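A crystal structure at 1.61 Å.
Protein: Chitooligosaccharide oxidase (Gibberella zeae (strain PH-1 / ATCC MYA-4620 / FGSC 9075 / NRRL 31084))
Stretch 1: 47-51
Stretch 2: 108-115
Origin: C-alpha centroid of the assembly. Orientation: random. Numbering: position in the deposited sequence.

Stretch 1 (47-51) KEDGT
Stretch 2 108-115: LMIELDRM

A helix that begins earlier in the chain and carries Lys47 to Asp49 meets a strand, Leu108 to Glu111, that runs into a type I turn from Leu112 to Met115, closed by Met115 N to Leu112 O at 3.0 Å. The register sets the Asp49 CA 6.9 Å from the Glu111 CA. Asp49, buried, points toward the strand with chi1 m and chi2 -38°, and its carboxylate meets the edge of the Arg114 guanidinium (chi1 to chi3 m, m, t; chi4 -90°). Arg114 NH2 donates to Asp49 OD1 at 2.9 Å and 165°, and Arg114 NH1 to Asp49 OD2 at 3.2 Å and 146°, a two-pronged salt bridge. Arg114 NH2 also reaches Asp113 OD1 at 2.8 Å, so one cation serves two acids whose nearest oxygens, Asp49 OD1 and Asp113 OD1, lie 4.3 Å apart. A water lies within hydrogen-bonding distance of both Asp49 OD1 (2.6 Å from its oxygen) and Asp113 OD2 (2.7 Å). Glu48, extended (t, t), adds charge alone: its OE2 sits 3.8 Å from Arg114 NH1, well out of plane. Glu111 (t, p, chi3 53°) takes Asp113 N on OE2 at 3.2 Å; its OE1 is satisfied elsewhere in the structure. Met109 (t, t, p) packs its CE 3.5 Å from Asp49 O. Away from the contact, within stretch 1, Thr51 OG1 donates to Lys47 O at 2.7 Å.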

# COMPACT_ATOMS: atom_id res chain seq x y z
N LYS A 47 -19.80 -12.66 8.38
CA LYS A 47 -19.23 -13.07 7.07
C LYS A 47 -18.95 -11.82 6.23
O LYS A 47 -17.90 -11.78 5.57
CB LYS A 47 -20.14 -14.05 6.34
CG LYS A 47 -20.29 -15.37 7.07
CD LYS A 47 -20.54 -16.55 6.15
CE LYS A 47 -20.70 -17.84 6.93
NZ LYS A 47 -22.01 -18.48 6.65
N GLU A 48 -19.84 -10.85 6.25
CA GLU A 48 -19.68 -9.59 5.46
C GLU A 48 -18.40 -8.84 5.90
O GLU A 48 -17.64 -8.38 5.02
CB GLU A 48 -20.96 -8.78 5.63
CG GLU A 48 -20.95 -7.47 4.91
CD GLU A 48 -22.26 -6.72 4.97
OE1 GLU A 48 -22.96 -6.72 3.96
OE2 GLU A 48 -22.58 -6.15 6.03
N ASP A 49 -18.16 -8.70 7.20
CA ASP A 49 -17.00 -7.92 7.73
C ASP A 49 -15.78 -8.82 7.96
O ASP A 49 -14.67 -8.28 8.08
CB ASP A 49 -17.39 -7.21 9.02
CG ASP A 49 -18.55 -6.25 8.80
OD1 ASP A 49 -18.58 -5.60 7.73
OD2 ASP A 49 -19.40 -6.12 9.73
N GLY A 50 -15.98 -10.14 8.08
CA GLY A 50 -15.00 -11.06 8.68
C GLY A 50 -14.42 -12.03 7.69
O GLY A 50 -13.79 -13.00 8.13
N THR A 51 -14.60 -11.79 6.38
CA THR A 51 -14.01 -12.62 5.32
C THR A 51 -12.84 -11.84 4.73
O THR A 51 -13.08 -10.80 4.11
CB THR A 51 -15.00 -13.01 4.23
OG1 THR A 51 -16.10 -13.67 4.87
CG2 THR A 51 -14.36 -13.94 3.23
N LEU A 108 -9.64 -8.72 18.81
CA LEU A 108 -10.77 -7.78 18.68
C LEU A 108 -10.51 -7.04 17.38
O LEU A 108 -9.53 -6.28 17.34
CB LEU A 108 -10.86 -6.83 19.87
CG LEU A 108 -11.80 -5.63 19.68
CD1 LEU A 108 -13.19 -6.08 19.29
CD2 LEU A 108 -11.85 -4.78 20.94
N MET A 109 -11.34 -7.30 16.37
CA MET A 109 -11.21 -6.55 15.10
C MET A 109 -12.20 -5.36 15.07
O MET A 109 -13.42 -5.53 15.38
CB MET A 109 -11.38 -7.44 13.87
CG MET A 109 -11.06 -6.71 12.55
SD MET A 109 -11.09 -7.84 11.17
CE MET A 109 -12.87 -8.07 11.02
N ILE A 110 -11.68 -4.19 14.80
CA ILE A 110 -12.49 -2.95 14.72
C ILE A 110 -12.65 -2.65 13.24
O ILE A 110 -11.66 -2.18 12.60
CB ILE A 110 -11.91 -1.82 15.57
CG1 ILE A 110 -11.74 -2.27 17.04
CG2 ILE A 110 -12.77 -0.58 15.45
CD1 ILE A 110 -11.17 -1.24 17.95
N GLU A 111 -13.83 -2.99 12.72
CA GLU A 111 -14.22 -2.76 11.31
C GLU A 111 -14.53 -1.27 11.16
O GLU A 111 -15.41 -0.75 11.87
CB GLU A 111 -15.41 -3.64 10.94
CG GLU A 111 -15.97 -3.33 9.57
CD GLU A 111 -14.97 -3.69 8.46
OE1 GLU A 111 -14.49 -4.87 8.44
OE2 GLU A 111 -14.62 -2.77 7.69
N LEU A 112 -13.86 -0.55 10.27
CA LEU A 112 -14.04 0.93 10.14
C LEU A 112 -14.80 1.32 8.85
O LEU A 112 -14.96 2.51 8.64
CB LEU A 112 -12.69 1.65 10.19
CG LEU A 112 -11.90 1.46 11.48
CD1 LEU A 112 -10.49 1.98 11.37
CD2 LEU A 112 -12.64 2.13 12.64
N ASP A 113 -15.18 0.38 8.01
CA ASP A 113 -15.70 0.73 6.65
C ASP A 113 -17.12 1.33 6.72
O ASP A 113 -17.57 1.77 5.64
CB ASP A 113 -15.60 -0.39 5.62
CG ASP A 113 -16.51 -1.59 5.76
OD1 ASP A 113 -17.41 -1.56 6.65
OD2 ASP A 113 -16.30 -2.59 5.01
N ARG A 114 -17.76 1.43 7.89
CA ARG A 114 -19.02 2.24 8.00
C ARG A 114 -18.69 3.73 8.09
O ARG A 114 -19.61 4.57 7.97
CB ARG A 114 -19.85 1.81 9.21
CG ARG A 114 -20.15 0.33 9.33
CD ARG A 114 -20.78 -0.33 8.13
NE ARG A 114 -21.39 -1.61 8.46
CZ ARG A 114 -20.77 -2.78 8.43
NH1 ARG A 114 -21.41 -3.87 8.78
NH2 ARG A 114 -19.49 -2.87 8.04
N MET A 115 -17.44 4.09 8.37
CA MET A 115 -17.01 5.48 8.55
C MET A 115 -16.15 5.89 7.34
O MET A 115 -14.95 5.58 7.31
CB MET A 115 -16.28 5.62 9.88
CG MET A 115 -17.24 5.63 11.04
SD MET A 115 -16.33 5.88 12.61
CE MET A 115 -15.64 4.25 12.70
O HOH W 1 -17.72 -4.82 5.37